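Side-chain contacts in probable FAD-dependent oxidoreductase PA4991 (Pseudomonas aeruginosa PAO1, PDB 5EZ7), which binds one FAD per subunit and probably acts as a FAD-dependent oxidoreductase, although its physiological substrate is unknown: residues Gly16-Trp21 against Pro351-Arg356; Arg25-Gly30 against Ala168-Leu173; Asn330-Glu335 against Val341-Lys346. All coordinates share one frame; numbering follows the deposited sequence.

Helix 17-28, which follows strand 10-13 near the N terminus, serves two of the three contacts: its first turn belongs to contact 1 and its last to contact 2. Contact 2 closes first, when the chain returns through helix 157-168 to strand 172-174, an outermost strand of the six-stranded sheet. Hairpin 332-336/339-343, at the other margin of that sheet, forms contact 3, a short local loop. Helix 350-364 then closes contact 1, a loop of some 330 residues within which the other two lie one after the other. Salt bridge R25-D355 joins contacts 1 and 2, and D352 reaches A331 of contact 3. Contacts 1 and 3 both touch FAD.

Contact 1 (Gly16-Trp21 against Pro351-Arg356); sequences GIAGLW and PDFADR. With FAD (flavin-adenine dinucleotide), chain B.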
loop_
_atom_site.group_PDB
_atom_site.type_symbol
_atom_site.label_atom_id
_atom_site.label_comp_id
_atom_site.label_asym_id
_atom_site.label_seq_id
_atom_site.Cartn_x
_atom_site.Cartn_y
_atom_site.Cartn_z
ATOM N N GLY A 16 -1.046 -6.041 -5.111
ATOM C CA GLY A 16 -0.650 -4.844 -4.405
ATOM C C GLY A 16 0.244 -5.236 -3.230
ATOM O O GLY A 16 0.692 -6.373 -3.121
ATOM N N ILE A 17 0.505 -4.275 -2.354
ATOM C CA ILE A 17 1.345 -4.533 -1.235
ATOM C C ILE A 17 0.905 -5.755 -0.373
ATOM O O ILE A 17 1.762 -6.475 0.123
ATOM C CB ILE A 17 1.470 -3.296 -0.339
ATOM C CG1 ILE A 17 2.587 -3.507 0.672
ATOM C CG2 ILE A 17 0.178 -2.960 0.403
ATOM C CD1 ILE A 17 3.923 -3.230 0.031
ATOM N N ALA A 18 -0.398 -5.965 -0.160
ATOM C CA ALA A 18 -0.790 -7.006 0.735
ATOM C C ALA A 18 -0.529 -8.384 0.128
ATOM O O ALA A 18 0.018 -9.256 0.811
ATOM C CB ALA A 18 -2.235 -6.844 1.204
ATOM N N GLY A 19 -0.894 -8.575 -1.135
ATOM C CA GLY A 19 -0.670 -9.833 -1.833
ATOM C C GLY A 19 0.797 -10.161 -2.054
ATOM O O GLY A 19 1.209 -11.306 -2.006
ATOM N N LEU A 20 1.586 -9.137 -2.328
ATOM C CA LEU A 20 2.984 -9.323 -2.638
ATOM C C LEU A 20 3.768 -9.617 -1.372
ATOM O O LEU A 20 4.703 -10.384 -1.392
ATOM C CB LEU A 20 3.548 -8.096 -3.354
ATOM C CG LEU A 20 3.315 -7.932 -4.864
ATOM C CD1 LEU A 20 3.771 -6.540 -5.326
ATOM C CD2 LEU A 20 4.062 -8.996 -5.674
ATOM N N TRP A 21 3.389 -8.983 -0.278
ATOM C CA TRP A 21 4.098 -9.154 0.971
ATOM C C TRP A 21 3.804 -10.525 1.440
ATOM O O TRP A 21 4.705 -11.269 1.714
ATOM C CB TRP A 21 3.684 -8.121 2.028
ATOM C CG TRP A 21 4.509 -8.198 3.257
ATOM C CD1 TRP A 21 4.455 -9.153 4.209
ATOM C CD2 TRP A 21 5.549 -7.294 3.650
ATOM N NE1 TRP A 21 5.404 -8.910 5.174
ATOM C CE2 TRP A 21 6.061 -7.754 4.868
ATOM C CE3 TRP A 21 6.093 -6.129 3.085
ATOM C CZ2 TRP A 21 7.103 -7.108 5.536
ATOM C CZ3 TRP A 21 7.115 -5.478 3.757
ATOM C CH2 TRP A 21 7.607 -5.962 4.975
ATOM N N PRO A 351 2.375 -6.397 6.752
ATOM C CA PRO A 351 2.924 -7.538 7.484
ATOM C C PRO A 351 1.964 -8.180 8.534
ATOM O O PRO A 351 2.151 -9.338 8.914
ATOM C CB PRO A 351 4.179 -6.954 8.171
ATOM C CG PRO A 351 4.405 -5.610 7.570
ATOM C CD PRO A 351 3.076 -5.148 7.088
ATOM N N ASP A 352 0.991 -7.419 9.023
ATOM C CA ASP A 352 -0.023 -7.923 9.940
ATOM C C ASP A 352 -1.036 -8.757 9.150
ATOM O O ASP A 352 -1.546 -9.766 9.644
ATOM C CB ASP A 352 -0.701 -6.761 10.708
ATOM C CG ASP A 352 -1.688 -7.253 11.759
ATOM O OD1 ASP A 352 -1.231 -7.885 12.748
ATOM O OD2 ASP A 352 -2.925 -7.042 11.600
ATOM N N PHE A 353 -1.305 -8.354 7.917
ATOM C CA PHE A 353 -2.194 -9.122 7.025
ATOM C C PHE A 353 -1.599 -10.491 6.744
ATOM O O PHE A 353 -2.278 -11.492 6.953
ATOM C CB PHE A 353 -2.497 -8.360 5.732
ATOM C CG PHE A 353 -3.342 -9.122 4.746
ATOM C CD1 PHE A 353 -4.723 -9.217 4.910
ATOM C CD2 PHE A 353 -2.772 -9.725 3.638
ATOM C CE1 PHE A 353 -5.511 -9.906 4.007
ATOM C CE2 PHE A 353 -3.558 -10.415 2.718
ATOM C CZ PHE A 353 -4.922 -10.515 2.913
ATOM N N ALA A 354 -0.330 -10.524 6.328
ATOM C CA ALA A 354 0.439 -11.757 6.246
ATOM C C ALA A 354 0.389 -12.615 7.526
ATOM O O ALA A 354 0.085 -13.782 7.445
ATOM C CB ALA A 354 1.875 -11.486 5.808
ATOM N N ASP A 355 0.677 -12.043 8.688
ATOM C CA ASP A 355 0.593 -12.795 9.988
ATOM C C ASP A 355 -0.769 -13.433 10.198
ATOM O O ASP A 355 -0.833 -14.551 10.687
ATOM C CB ASP A 355 0.827 -11.902 11.212
ATOM C CG ASP A 355 2.239 -11.326 11.289
ATOM O OD1 ASP A 355 3.191 -11.942 10.762
ATOM O OD2 ASP A 355 2.401 -10.227 11.889
ATOM N N ARG A 356 -1.843 -12.722 9.833
ATOM C CA ARG A 356 -3.192 -13.212 10.065
ATOM C C ARG A 356 -3.482 -14.381 9.156
ATOM O O ARG A 356 -4.084 -15.360 9.604
ATOM C CB ARG A 356 -4.244 -12.116 9.979
ATOM C CG ARG A 356 -4.397 -11.371 11.297
ATOM C CD ARG A 356 -4.683 -9.892 11.109
ATOM N NE ARG A 356 -4.765 -9.183 12.400
ATOM C CZ ARG A 356 -5.864 -9.099 13.167
ATOM N NH1 ARG A 356 -7.010 -9.666 12.781
ATOM N NH2 ARG A 356 -5.831 -8.442 14.335
HETATM P PA FAD B . -4.153 -2.548 -3.767
HETATM O O1A FAD B . -2.838 -1.842 -3.713
HETATM O O2A FAD B . -5.387 -1.833 -4.243
HETATM O O5B FAD B . -3.925 -3.859 -4.631
HETATM C C5B FAD B . -4.994 -4.657 -5.098
HETATM C C4B FAD B . -4.491 -5.323 -6.362
HETATM O O4B FAD B . -5.448 -6.304 -6.794
HETATM C C3B FAD B . -4.291 -4.308 -7.491
HETATM O O3B FAD B . -2.956 -4.363 -7.999
HETATM C C2B FAD B . -5.321 -4.728 -8.523
HETATM O O2B FAD B . -4.936 -4.509 -9.878
HETATM C C1B FAD B . -5.534 -6.209 -8.200
HETATM N N9A FAD B . -6.849 -6.713 -8.617
HETATM C C8A FAD B . -8.031 -6.094 -8.455
HETATM N N7A FAD B . -9.018 -6.850 -8.965
HETATM C C5A FAD B . -8.471 -7.970 -9.452
HETATM C C6A FAD B . -8.976 -9.171 -10.131
HETATM N N6A FAD B . -10.294 -9.285 -10.352
HETATM N N1A FAD B . -8.099 -10.125 -10.485
HETATM C C2A FAD B . -6.782 -9.989 -10.246
HETATM N N3A FAD B . -6.247 -8.912 -9.633
HETATM C C4A FAD B . -7.037 -7.887 -9.226
HETATM N N1 FAD B . -1.100 3.450 4.084
HETATM C C2 FAD B . -0.025 3.683 4.867
HETATM O O2 FAD B . 0.311 2.816 5.708
HETATM N N3 FAD B . 0.701 4.811 4.775
HETATM C C4 FAD B . 0.406 5.778 3.911
HETATM O O4 FAD B . 1.101 6.811 3.836
HETATM C C4X FAD B . -0.748 5.598 3.024
HETATM N N5 FAD B . -1.097 6.544 2.131
HETATM C C5X FAD B . -2.150 6.363 1.315
HETATM C C6 FAD B . -2.465 7.356 0.396
HETATM C C7 FAD B . -3.536 7.208 -0.463
HETATM C C7M FAD B . -3.844 8.286 -1.457
HETATM C C8 FAD B . -4.341 5.962 -0.419
HETATM C C8M FAD B . -5.519 5.733 -1.343
HETATM C C9 FAD B . -4.031 4.980 0.504
HETATM C C9A FAD B . -2.962 5.120 1.386
HETATM N N10 FAD B . -2.612 4.124 2.340
HETATM C C10 FAD B . -1.499 4.333 3.162
HETATM C "C1'" FAD B . -3.344 2.873 2.447
HETATM C "C2'" FAD B . -2.713 1.876 1.490
HETATM O "O2'" FAD B . -2.433 2.473 0.217
HETATM C "C3'" FAD B . -3.598 0.649 1.324
HETATM O "O3'" FAD B . -4.065 0.237 2.625
HETATM C "C4'" FAD B . -2.824 -0.497 0.676
HETATM O "O4'" FAD B . -1.944 -0.030 -0.347
HETATM C "C5'" FAD B . -3.760 -1.517 0.057
HETATM O "O5'" FAD B . -2.994 -2.643 -0.393
HETATM P P FAD B . -3.736 -3.813 -1.188
HETATM O O1P FAD B . -2.689 -4.701 -1.808
HETATM O O2P FAD B . -4.740 -4.380 -0.251
HETATM O O3P FAD B . -4.587 -3.016 -2.289
#
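The dinucleotide-binding glycine-rich turn of the FAD domain and the first helical turn after it, where A18 and W21 meet helix 350-364, form one side of this buried contact. The short segments 17-21 and 351-356 cross at -54°, with their axes 8.8 Å apart at closest approach. W21 contributes most of the surface on its side. Its CG is anti to the backbone N (chi1 -174°), which carries the indole across to P351. The proline lies over one face of the indole: P351 CA sits 4.0 Å from the centroid of the five-membered ring in a CH-pi contact, while P351 CG is 3.7 Å from W21 CZ2, displaced toward the rim of the ring system. A354 approaches differently, its CB meeting W21 CD1 at the ring edge, 3.8 Å away and near the plane. W79 of helix 75-82 packs against the indole, and W21 NE1 has a weak hydrogen bond to E88.

One turn earlier, A18 CB touches F353 CD2 at 3.8 Å. The same residue faces the cofactor with its backbone: A18 N donates a nearly straight hydrogen bond to FAD O1P (3.1 Å, 165°), and A18 CB packs close to that phosphate. G16 occupies the N-cap position, its C 3.3 Å from FAD O1P. With this helix N terminus directed at it, the pyrophosphate is probably stabilised by the helix dipole. A GxGxxG-type sequence with G16 and G19, running from strand 10-13 into helix 17-28 and giving the A18 amide to FAD, is the hallmark of the Rossmann-type beta-alpha-beta unit.

Contact 2 (Arg25-Gly30 against Ala168-Leu173); sequences RLRRAG and AGDSLL
Helix 17-28 ends beside the turn that leads from helix 157-168 into strand 172-174, the nearest backbone approach being R27 to A168, whose CA atoms are 7.5 Å apart. R27 carries the contact from its side. Its chain leaves the helix with CG beside the backbone N and bends at chi3 (82°), laying the guanidinium flat over a carbonyl: A168 O lies over the centre of the group, 3.1 Å above its plane. Although R27 NE is also 3.1 Å from A168 O, the angle is too poor for a hydrogen bond, so the attraction is probably electrostatic, between the cationic group and the carbonyl oxygen. At the far end, R27 NH2 makes a salt bridge with D170 OD1 (3.2 Å); as a hydrogen bond it is weak, bent to 121°, and the guanidinium and carboxylate planes stand 84° apart. R27 NH1 packs against S171 CB at 3.5 Å and has a weak hydrogen bond to T33.

The turn belongs to the Rossmann-type FAD domain, in which strand 172-174 runs parallel to strand 33-37, and S171 and L173 share backbone bonds with L35. On the helix side, G30 ends the helix in a Schellman motif. A168 O, besides facing the arginine, accepts from both S171 N and S171 OG on one face of its plane. The hydroxyl, 2.7 Å from that oxygen, is also hydrogen-bonded to N23 ND2 of helix 17-28.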
loop_
_atom_site.group_PDB
_atom_site.type_symbol
_atom_site.label_atom_id
_atom_site.label_comp_id
_atom_site.label_asym_id
_atom_site.label_seq_id
_atom_site.Cartn_x
_atom_site.Cartn_y
_atom_site.Cartn_z
ATOM N N ARG A 25 6.416 -13.737 2.155
ATOM C CA ARG A 25 6.417 -14.495 3.391
ATOM C C ARG A 25 6.193 -16.014 3.195
ATOM O O ARG A 25 6.918 -16.848 3.778
ATOM C CB ARG A 25 5.348 -13.925 4.338
ATOM C CG ARG A 25 5.752 -12.588 4.980
ATOM C CD ARG A 25 6.609 -12.735 6.254
ATOM N NE ARG A 25 5.784 -13.384 7.280
ATOM C CZ ARG A 25 4.831 -12.779 8.013
ATOM N NH1 ARG A 25 4.585 -11.449 7.951
ATOM N NH2 ARG A 25 4.116 -13.516 8.843
ATOM N N LEU A 26 5.189 -16.363 2.376
ATOM C CA LEU A 26 4.822 -17.748 2.163
ATOM C C LEU A 26 5.937 -18.541 1.472
ATOM O O LEU A 26 6.332 -19.640 1.956
ATOM C CB LEU A 26 3.513 -17.855 1.399
ATOM C CG LEU A 26 2.269 -17.468 2.213
ATOM C CD1 LEU A 26 1.024 -17.478 1.363
ATOM C CD2 LEU A 26 2.022 -18.337 3.443
ATOM N N ARG A 27 6.465 -17.969 0.391
ATOM C CA ARG A 27 7.605 -18.539 -0.306
ATOM C C ARG A 27 8.808 -18.707 0.588
ATOM O O ARG A 27 9.514 -19.697 0.516
ATOM C CB ARG A 27 8.020 -17.622 -1.407
ATOM C CG ARG A 27 7.055 -17.631 -2.550
ATOM C CD ARG A 27 7.585 -16.702 -3.645
ATOM N NE ARG A 27 8.578 -17.349 -4.483
ATOM C CZ ARG A 27 8.281 -18.336 -5.329
ATOM N NH1 ARG A 27 7.034 -18.813 -5.444
ATOM N NH2 ARG A 27 9.226 -18.836 -6.075
ATOM N N ARG A 28 9.036 -17.721 1.439
ATOM C CA ARG A 28 10.132 -17.796 2.387
ATOM C C ARG A 28 9.917 -18.932 3.375
ATOM O O ARG A 28 10.853 -19.617 3.728
ATOM C CB ARG A 28 10.264 -16.490 3.141
ATOM C CG ARG A 28 11.601 -16.348 3.820
ATOM C CD ARG A 28 11.617 -15.063 4.617
ATOM N NE ARG A 28 12.764 -15.014 5.520
ATOM C CZ ARG A 28 13.668 -14.034 5.602
ATOM N NH1 ARG A 28 14.650 -14.144 6.498
ATOM N NH2 ARG A 28 13.631 -12.963 4.815
ATOM N N ALA A 29 8.671 -19.131 3.803
ATOM C CA ALA A 29 8.337 -20.227 4.692
ATOM C C ALA A 29 8.283 -21.598 3.976
ATOM O O ALA A 29 7.908 -22.571 4.608
ATOM C CB ALA A 29 7.017 -19.932 5.425
ATOM N N GLY A 30 8.637 -21.677 2.680
ATOM C CA GLY A 30 8.667 -22.954 1.919
ATOM C C GLY A 30 7.390 -23.322 1.158
ATOM O O GLY A 30 7.294 -24.417 0.620
ATOM N N ALA A 168 8.990 -12.731 -5.441
ATOM C CA ALA A 168 7.945 -13.588 -5.974
ATOM C C ALA A 168 8.497 -14.638 -6.865
ATOM O O ALA A 168 7.852 -15.659 -7.039
ATOM C CB ALA A 168 6.928 -12.788 -6.762
ATOM N N GLY A 169 9.636 -14.363 -7.492
ATOM C CA GLY A 169 10.228 -15.299 -8.468
ATOM C C GLY A 169 9.264 -15.611 -9.621
ATOM O O GLY A 169 8.685 -14.700 -10.232
ATOM N N ASP A 170 9.034 -16.904 -9.850
ATOM C CA ASP A 170 8.177 -17.393 -10.946
ATOM C C ASP A 170 6.693 -17.504 -10.590
ATOM O O ASP A 170 5.889 -17.936 -11.428
ATOM C CB ASP A 170 8.672 -18.762 -11.426
ATOM C CG ASP A 170 8.821 -19.753 -10.286
ATOM O OD1 ASP A 170 9.435 -19.329 -9.269
ATOM O OD2 ASP A 170 8.366 -20.923 -10.388
ATOM N N SER A 171 6.314 -17.101 -9.380
ATOM C CA SER A 171 4.916 -17.206 -8.955
ATOM C C SER A 171 3.969 -16.239 -9.682
ATOM O O SER A 171 2.757 -16.434 -9.653
ATOM C CB SER A 171 4.784 -17.035 -7.421
ATOM O OG SER A 171 5.171 -15.755 -6.950
ATOM N N LEU A 172 4.510 -15.208 -10.332
ATOM C CA LEU A 172 3.681 -14.126 -10.842
ATOM C C LEU A 172 2.946 -14.428 -12.135
ATOM O O LEU A 172 3.567 -14.763 -13.147
ATOM C CB LEU A 172 4.525 -12.893 -11.060
ATOM C CG LEU A 172 5.177 -12.293 -9.839
ATOM C CD1 LEU A 172 6.009 -11.099 -10.314
ATOM C CD2 LEU A 172 4.146 -11.897 -8.805
ATOM N N LEU A 173 1.631 -14.221 -12.121
ATOM C CA LEU A 173 0.805 -14.494 -13.266
ATOM C C LEU A 173 -0.146 -13.338 -13.595
ATOM O O LEU A 173 -1.021 -12.977 -12.798
ATOM C CB LEU A 173 0.002 -15.764 -13.016
ATOM C CG LEU A 173 -1.024 -16.122 -14.095
ATOM C CD1 LEU A 173 -0.418 -16.406 -15.461
ATOM C CD2 LEU A 173 -1.794 -17.315 -13.601
#

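Contact 3 (Asn330-Glu335 against Val341-Lys346); sequences NAFLAE and VGWPTK. With FAD (flavin-adenine dinucleotide), chain B.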
loop_
_atom_site.group_PDB
_atom_site.type_symbol
_atom_site.label_atom_id
_atom_site.label_comp_id
_atom_site.label_asym_id
_atom_site.label_seq_id
_atom_site.Cartn_x
_atom_site.Cartn_y
_atom_site.Cartn_z
ATOM N N ASN A 330 -5.642 -2.640 12.747
ATOM C CA ASN A 330 -5.263 -4.030 12.370
ATOM C C ASN A 330 -5.669 -4.307 10.947
ATOM O O ASN A 330 -6.585 -3.663 10.406
ATOM C CB ASN A 330 -5.942 -5.078 13.244
ATOM C CG ASN A 330 -5.557 -4.967 14.698
ATOM O OD1 ASN A 330 -4.676 -5.686 15.166
ATOM N ND2 ASN A 330 -6.211 -4.060 15.423
ATOM N N ALA A 331 -4.981 -5.256 10.330
ATOM C CA ALA A 331 -5.419 -5.782 9.066
ATOM C C ALA A 331 -6.725 -6.499 9.340
ATOM O O ALA A 331 -7.006 -6.843 10.478
ATOM C CB ALA A 331 -4.386 -6.760 8.518
ATOM N N PHE A 332 -7.536 -6.670 8.305
ATOM C CA PHE A 332 -8.781 -7.450 8.393
ATOM C C PHE A 332 -8.684 -8.738 7.521
ATOM O O PHE A 332 -8.261 -8.698 6.339
ATOM C CB PHE A 332 -9.968 -6.576 7.958
ATOM C CG PHE A 332 -11.269 -7.323 7.871
ATOM C CD1 PHE A 332 -11.610 -8.037 6.726
ATOM C CD2 PHE A 332 -12.131 -7.377 8.965
ATOM C CE1 PHE A 332 -12.796 -8.745 6.687
ATOM C CE2 PHE A 332 -13.305 -8.121 8.923
ATOM C CZ PHE A 332 -13.644 -8.784 7.782
ATOM N N LEU A 333 -9.096 -9.858 8.094
ATOM C CA LEU A 333 -9.193 -11.111 7.371
ATOM C C LEU A 333 -10.451 -11.853 7.733
ATOM O O LEU A 333 -10.829 -11.880 8.883
ATOM C CB LEU A 333 -8.001 -11.989 7.696
ATOM C CG LEU A 333 -7.829 -13.298 6.908
ATOM C CD1 LEU A 333 -7.728 -13.099 5.426
ATOM C CD2 LEU A 333 -6.566 -13.970 7.390
ATOM N N ALA A 334 -11.075 -12.461 6.731
ATOM C CA ALA A 334 -12.189 -13.359 6.904
ATOM C C ALA A 334 -12.008 -14.627 6.060
ATOM O O ALA A 334 -11.205 -14.654 5.115
ATOM C CB ALA A 334 -13.440 -12.656 6.475
ATOM N N GLU A 335 -12.794 -15.652 6.362
ATOM C CA GLU A 335 -12.796 -16.878 5.589
ATOM C C GLU A 335 -14.139 -17.524 5.434
ATOM O O GLU A 335 -14.949 -17.387 6.261
ATOM C CB GLU A 335 -11.879 -17.912 6.225
ATOM C CG GLU A 335 -11.923 -17.922 7.726
ATOM C CD GLU A 335 -11.038 -19.002 8.315
ATOM O OE1 GLU A 335 -10.874 -20.111 7.727
ATOM O OE2 GLU A 335 -10.511 -18.742 9.404
ATOM N N VAL A 341 -9.884 -13.871 2.622
ATOM C CA VAL A 341 -10.104 -12.622 1.940
ATOM C C VAL A 341 -9.929 -11.443 2.895
ATOM O O VAL A 341 -10.427 -11.463 4.051
ATOM C CB VAL A 341 -11.538 -12.584 1.340
ATOM C CG1 VAL A 341 -12.618 -12.941 2.394
ATOM C CG2 VAL A 341 -11.830 -11.231 0.698
ATOM N N GLY A 342 -9.280 -10.393 2.415
ATOM C CA GLY A 342 -9.180 -9.231 3.245
ATOM C C GLY A 342 -8.491 -8.043 2.694
ATOM O O GLY A 342 -8.209 -7.959 1.498
ATOM N N TRP A 343 -8.256 -7.115 3.625
ATOM C CA TRP A 343 -7.694 -5.810 3.357
ATOM C C TRP A 343 -6.735 -5.414 4.481
ATOM O O TRP A 343 -7.030 -5.641 5.631
ATOM C CB TRP A 343 -8.823 -4.811 3.290
ATOM C CG TRP A 343 -9.820 -5.047 2.180
ATOM C CD1 TRP A 343 -9.728 -4.613 0.882
ATOM C CD2 TRP A 343 -11.086 -5.687 2.294
ATOM N NE1 TRP A 343 -10.870 -4.959 0.175
ATOM C CE2 TRP A 343 -11.711 -5.627 1.022
ATOM C CE3 TRP A 343 -11.770 -6.286 3.348
ATOM C CZ2 TRP A 343 -12.959 -6.175 0.782
ATOM C CZ3 TRP A 343 -13.006 -6.811 3.114
ATOM C CH2 TRP A 343 -13.589 -6.767 1.837
ATOM N N PRO A 344 -5.589 -4.812 4.151
ATOM C CA PRO A 344 -4.639 -4.388 5.177
ATOM C C PRO A 344 -5.083 -3.157 5.937
ATOM O O PRO A 344 -4.719 -3.018 7.079
ATOM C CB PRO A 344 -3.359 -4.120 4.378
ATOM C CG PRO A 344 -3.816 -3.771 3.031
ATOM C CD PRO A 344 -5.083 -4.553 2.799
ATOM N N THR A 345 -5.870 -2.285 5.307
ATOM C CA THR A 345 -6.334 -0.997 5.850
ATOM C C THR A 345 -5.273 0.092 5.724
ATOM O O THR A 345 -5.599 1.237 5.366
ATOM C CB THR A 345 -6.962 -1.047 7.277
ATOM O OG1 THR A 345 -5.953 -1.222 8.280
ATOM C CG2 THR A 345 -8.017 -2.174 7.386
ATOM N N LYS A 346 -4.013 -0.263 5.988
ATOM C CA LYS A 346 -2.866 0.603 5.744
ATOM C C LYS A 346 -1.796 -0.199 5.063
ATOM O O LYS A 346 -1.733 -1.386 5.216
ATOM C CB LYS A 346 -2.392 1.199 7.067
ATOM C CG LYS A 346 -3.195 2.436 7.389
ATOM C CD LYS A 346 -3.216 2.800 8.856
ATOM C CE LYS A 346 -3.931 4.148 9.052
ATOM N NZ LYS A 346 -3.281 4.932 10.155
HETATM P PA FAD B . -4.153 -2.548 -3.767
HETATM O O1A FAD B . -2.838 -1.842 -3.713
HETATM O O2A FAD B . -5.387 -1.833 -4.243
HETATM O O5B FAD B . -3.925 -3.859 -4.631
HETATM C C5B FAD B . -4.994 -4.657 -5.098
HETATM C C4B FAD B . -4.491 -5.323 -6.362
HETATM O O4B FAD B . -5.448 -6.304 -6.794
HETATM C C3B FAD B . -4.291 -4.308 -7.491
HETATM O O3B FAD B . -2.956 -4.363 -7.999
HETATM C C2B FAD B . -5.321 -4.728 -8.523
HETATM O O2B FAD B . -4.936 -4.509 -9.878
HETATM C C1B FAD B . -5.534 -6.209 -8.200
HETATM N N9A FAD B . -6.849 -6.713 -8.617
HETATM C C8A FAD B . -8.031 -6.094 -8.455
HETATM N N7A FAD B . -9.018 -6.850 -8.965
HETATM C C5A FAD B . -8.471 -7.970 -9.452
HETATM C C6A FAD B . -8.976 -9.171 -10.131
HETATM N N6A FAD B . -10.294 -9.285 -10.352
HETATM N N1A FAD B . -8.099 -10.125 -10.485
HETATM C C2A FAD B . -6.782 -9.989 -10.246
HETATM N N3A FAD B . -6.247 -8.912 -9.633
HETATM C C4A FAD B . -7.037 -7.887 -9.226
HETATM N N1 FAD B . -1.100 3.450 4.084
HETATM C C2 FAD B . -0.025 3.683 4.867
HETATM O O2 FAD B . 0.311 2.816 5.708
HETATM N N3 FAD B . 0.701 4.811 4.775
HETATM C C4 FAD B . 0.406 5.778 3.911
HETATM O O4 FAD B . 1.101 6.811 3.836
HETATM C C4X FAD B . -0.748 5.598 3.024
HETATM N N5 FAD B . -1.097 6.544 2.131
HETATM C C5X FAD B . -2.150 6.363 1.315
HETATM C C6 FAD B . -2.465 7.356 0.396
HETATM C C7 FAD B . -3.536 7.208 -0.463
HETATM C C7M FAD B . -3.844 8.286 -1.457
HETATM C C8 FAD B . -4.341 5.962 -0.419
HETATM C C8M FAD B . -5.519 5.733 -1.343
HETATM C C9 FAD B . -4.031 4.980 0.504
HETATM C C9A FAD B . -2.962 5.120 1.386
HETATM N N10 FAD B . -2.612 4.124 2.340
HETATM C C10 FAD B . -1.499 4.333 3.162
HETATM C "C1'" FAD B . -3.344 2.873 2.447
HETATM C "C2'" FAD B . -2.713 1.876 1.490
HETATM O "O2'" FAD B . -2.433 2.473 0.217
HETATM C "C3'" FAD B . -3.598 0.649 1.324
HETATM O "O3'" FAD B . -4.065 0.237 2.625
HETATM C "C4'" FAD B . -2.824 -0.497 0.676
HETATM O "O4'" FAD B . -1.944 -0.030 -0.347
HETATM C "C5'" FAD B . -3.760 -1.517 0.057
HETATM O "O5'" FAD B . -2.994 -2.643 -0.393
HETATM P P FAD B . -3.736 -3.813 -1.188
HETATM O O1P FAD B . -2.689 -4.701 -1.808
HETATM O O2P FAD B . -4.740 -4.380 -0.251
HETATM O O3P FAD B . -4.587 -3.016 -2.289
#
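An antiparallel beta hairpin joins strands 332-336 and 339-343 at one margin of the six-stranded sheet of the FAD domain, with 332-336 outermost; 339-343 runs parallel to strand 201-204. F332 pairs with W343 and A334 with V341 as hydrogen-bonded pairs, flanking the non-hydrogen-bonded pair L333-G342. Of the four backbone bonds, F332 N to W343 O is the straightest (2.9 Å, 171°). F332, A334, V341 and W343 put their side chains on one face. There F332 and W343 lie side by side, F332 CD1 meeting CE3 at the edge of the indole (3.8 Å), while P320 packs against both. The indole nitrogen is held by G207 O. A334 CB and V341 CG1 touch more loosely at 4.2 Å.

L333 points to the other face, where helix 350-364 covers it through R356 and V357; its CD1 bends back to lie 3.4 Å from V341 O. Across from it, G342 lets the strands close in: its CA makes a CA-H...O contact with F332 O at 3.3 Å. Past the strands the chain turns toward the cofactor. P344 CD rests 3.1 Å from FAD O2P, and K346 CB is close to the flavin O2. Between them T345 aims its side chain back at the partner segment, where T345 OG1 lies 3.3 Å from N330 O and T345 CG2 3.7 Å from the same oxygen.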